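Local structure of hypothetical protein PH0435 (Pyrococcus horikoshii, 2YV4) at residues V57-F62 with A89-L94. The protein probably makes threonylcarbamoyl-AMP for tRNA modification and is represented here by its C-terminal Sua5 domain. Residues are numbered along the deposited sequence.
Sequences VAKNLF and AVMNRL
Arg93 sets its guanidinium over the face of the Phe62 ring in a cation-pi interaction, Arg93 CZ 3.8 Å from the ring centroid and 6° off its normal, the two planes tilted by some 43°. The side chain reaches there with chi1 t, chi2 p and chi3 t, while Phe62 holds chi1 near -82°. The other face of the guanidinium looks at the Ala58 carbonyl, Ala58 O lying 3.5 Å from Arg93 NE, so ring and carbonyl sandwich the cation. Residues 57-62 are all helical; residues 89-93 are helical too, with Arg93 N hydrogen-bonded to Ala89 O at 3.0 Å. The two axes approach to 9.4 Å and cross at -58°, with CA atoms closest at Ala58 and Arg93 (6.0 Å) and at Val57 and Val90 (6.5 Å). Beside the cation-pi pair the contact turns apolar. Val57, chi1 t, brings CG1 to 3.9 Å from Ala89 CB and 4.0 Å from Val90 CG2. Leu61 (chi1 t, chi2 p) sets CD2 3.5 Å from both Arg93 CG and Leu94 CD1. The contact joins helices 54-70 and 86-93 over the parallel sheet of this alpha/beta domain, and Leu94 also reaches Val6 and Val8 of strand 5-11. Here the helices are held by side-chain packing in the interior and, toward the solvent, by a charge resting on an aromatic face rather than by hydrogen bonds.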
ATOM      1  N   VAL A  57     -10.442   3.168   5.783  1.00 14.34           N
ATOM      2  CA  VAL A  57      -9.325   3.645   4.980  1.00 13.48           C
ATOM      3  C   VAL A  57      -9.028   5.100   5.319  1.00 17.02           C
ATOM      4  O   VAL A  57      -7.890   5.464   5.623  1.00 15.14           O
ATOM      5  CB  VAL A  57      -9.631   3.534   3.471  1.00 12.95           C
ATOM      6  CG1 VAL A  57      -8.616   4.352   2.668  1.00 10.73           C
ATOM      7  CG2 VAL A  57      -9.589   2.067   3.039  1.00  9.83           C
ATOM      8  N   ALA A  58     -10.063   5.931   5.259  1.00 18.80           N
ATOM      9  CA  ALA A  58      -9.921   7.351   5.548  1.00 21.13           C
ATOM     10  C   ALA A  58      -9.333   7.566   6.936  1.00 22.97           C
ATOM     11  O   ALA A  58      -8.579   8.514   7.167  1.00 23.24           O
ATOM     12  CB  ALA A  58     -11.283   8.037   5.444  1.00 22.39           C
ATOM     13  N   LYS A  59      -9.671   6.669   7.853  1.00 24.22           N
ATOM     14  CA  LYS A  59      -9.206   6.759   9.228  1.00 26.12           C
ATOM     15  C   LYS A  59      -7.805   6.212   9.499  1.00 25.62           C
ATOM     16  O   LYS A  59      -7.057   6.797  10.281  1.00 28.48           O
ATOM     17  CB  LYS A  59     -10.202   6.048  10.153  1.00 27.76           C
ATOM     18  CG  LYS A  59      -9.864   6.161  11.629  1.00 31.09           C
ATOM     19  CD  LYS A  59     -10.797   5.328  12.498  1.00 33.95           C
ATOM     20  CE  LYS A  59     -10.429   5.471  13.974  1.00 36.28           C
ATOM     21  NZ  LYS A  59     -11.292   4.646  14.867  1.00 38.83           N
ATOM     22  N   ASN A  60      -7.442   5.104   8.859  1.00 24.41           N
ATOM     23  CA  ASN A  60      -6.138   4.481   9.104  1.00 23.00           C
ATOM     24  C   ASN A  60      -4.967   4.849   8.189  1.00 21.10           C
ATOM     25  O   ASN A  60      -3.811   4.756   8.599  1.00 18.87           O
ATOM     26  CB  ASN A  60      -6.263   2.950   9.069  1.00 24.70           C
ATOM     27  CG  ASN A  60      -7.391   2.425   9.932  1.00 25.85           C
ATOM     28  OD1 ASN A  60      -7.577   2.861  11.069  1.00 23.81           O
ATOM     29  ND2 ASN A  60      -8.140   1.461   9.399  1.00 24.52           N
ATOM     30  N   LEU A  61      -5.254   5.250   6.956  1.00 19.37           N
ATOM     31  CA  LEU A  61      -4.188   5.543   5.998  1.00 18.34           C
ATOM     32  C   LEU A  61      -3.016   6.392   6.484  1.00 18.48           C
ATOM     33  O   LEU A  61      -1.870   5.939   6.452  1.00 17.72           O
ATOM     34  CB  LEU A  61      -4.774   6.154   4.720  1.00 16.10           C
ATOM     35  CG  LEU A  61      -3.770   6.276   3.571  1.00 13.18           C
ATOM     36  CD1 LEU A  61      -3.142   4.913   3.292  1.00 12.30           C
ATOM     37  CD2 LEU A  61      -4.472   6.808   2.334  1.00 11.58           C
ATOM     38  N   PHE A  62      -3.287   7.617   6.924  1.00 18.14           N
ATOM     39  CA  PHE A  62      -2.215   8.495   7.387  1.00 19.62           C
ATOM     40  C   PHE A  62      -1.503   7.953   8.626  1.00 18.83           C
ATOM     41  O   PHE A  62      -0.298   8.151   8.802  1.00 19.19           O
ATOM     42  CB  PHE A  62      -2.766   9.907   7.627  1.00 23.12           C
ATOM     43  CG  PHE A  62      -2.877  10.731   6.367  1.00 27.65           C
ATOM     44  CD1 PHE A  62      -3.224  10.134   5.156  1.00 28.71           C
ATOM     45  CD2 PHE A  62      -2.637  12.102   6.392  1.00 29.99           C
ATOM     46  CE1 PHE A  62      -3.330  10.889   3.987  1.00 30.12           C
ATOM     47  CE2 PHE A  62      -2.741  12.868   5.229  1.00 30.42           C
ATOM     48  CZ  PHE A  62      -3.090  12.259   4.023  1.00 31.24           C
ATOM     49  N   ALA A  89     -11.061   5.007  -2.370  1.00 13.83           N
ATOM     50  CA  ALA A  89     -10.921   5.690  -1.089  1.00 12.34           C
ATOM     51  C   ALA A  89      -9.455   5.982  -0.808  1.00 11.77           C
ATOM     52  O   ALA A  89      -9.118   7.053  -0.303  1.00 10.07           O
ATOM     53  CB  ALA A  89     -11.512   4.838   0.039  1.00 16.05           C
ATOM     54  N   VAL A  90      -8.585   5.022  -1.119  1.00 11.34           N
ATOM     55  CA  VAL A  90      -7.153   5.208  -0.905  1.00 11.55           C
ATOM     56  C   VAL A  90      -6.663   6.421  -1.689  1.00 11.47           C
ATOM     57  O   VAL A  90      -6.000   7.302  -1.140  1.00 11.55           O
ATOM     58  CB  VAL A  90      -6.341   3.967  -1.351  1.00 10.70           C
ATOM     59  CG1 VAL A  90      -4.850   4.298  -1.371  1.00 12.55           C
ATOM     60  CG2 VAL A  90      -6.596   2.802  -0.395  1.00 11.52           C
HETATM   61  N   MSE A  91      -6.996   6.468  -2.976  1.00 14.39           N
HETATM   62  CA  MSE A  91      -6.580   7.581  -3.822  1.00 17.25           C
HETATM   63  C   MSE A  91      -7.163   8.908  -3.331  1.00 17.35           C
HETATM   64  O   MSE A  91      -6.475   9.926  -3.326  1.00 17.37           O
HETATM   65  CB  MSE A  91      -6.978   7.322  -5.285  1.00 18.52           C
HETATM   66  CG  MSE A  91      -6.173   6.202  -5.965  1.00 22.00           C
HETATM   67 SE   MSE A  91      -6.404   6.142  -7.911  1.00 31.03          SE
HETATM   68  CE  MSE A  91      -5.891   7.948  -8.248  1.00 27.64           C
ATOM     69  N   ASN A  92      -8.426   8.900  -2.914  1.00 19.38           N
ATOM     70  CA  ASN A  92      -9.057  10.120  -2.408  1.00 21.14           C
ATOM     71  C   ASN A  92      -8.308  10.667  -1.194  1.00 21.37           C
ATOM     72  O   ASN A  92      -7.963  11.848  -1.144  1.00 22.12           O
ATOM     73  CB  ASN A  92     -10.517   9.852  -2.030  1.00 22.77           C
ATOM     74  CG  ASN A  92     -11.413   9.706  -3.241  1.00 24.22           C
ATOM     75  OD1 ASN A  92     -12.552   9.254  -3.133  1.00 26.95           O
ATOM     76  ND2 ASN A  92     -10.903  10.100  -4.406  1.00 23.52           N
ATOM     77  N   ARG A  93      -8.055   9.805  -0.215  1.00 21.38           N
ATOM     78  CA  ARG A  93      -7.343  10.215   0.995  1.00 22.27           C
ATOM     79  C   ARG A  93      -5.899  10.604   0.675  1.00 21.67           C
ATOM     80  O   ARG A  93      -5.255  11.334   1.431  1.00 19.86           O
ATOM     81  CB  ARG A  93      -7.364   9.076   2.019  1.00 24.05           C
ATOM     82  CG  ARG A  93      -6.605   9.352   3.307  1.00 28.00           C
ATOM     83  CD  ARG A  93      -7.185  10.529   4.074  1.00 33.14           C
ATOM     84  NE  ARG A  93      -6.504  10.719   5.353  1.00 37.17           N
ATOM     85  CZ  ARG A  93      -6.679  11.769   6.149  1.00 39.64           C
ATOM     86  NH1 ARG A  93      -7.518  12.739   5.801  1.00 41.73           N
ATOM     87  NH2 ARG A  93      -6.019  11.850   7.299  1.00 40.68           N
ATOM     88  N   LEU A  94      -5.403  10.117  -0.456  1.00 20.65           N
ATOM     89  CA  LEU A  94      -4.042  10.396  -0.888  1.00 22.01           C
ATOM     90  C   LEU A  94      -3.963  11.690  -1.691  1.00 22.89           C
ATOM     91  O   LEU A  94      -2.869  12.198  -1.953  1.00 23.95           O
ATOM     92  CB  LEU A  94      -3.523   9.226  -1.728  1.00 22.78           C
ATOM     93  CG  LEU A  94      -2.238   8.528  -1.280  1.00 23.50           C
ATOM     94  CD1 LEU A  94      -2.178   8.410   0.236  1.00 22.37           C
ATOM     95  CD2 LEU A  94      -2.179   7.158  -1.932  1.00 19.36           C
TER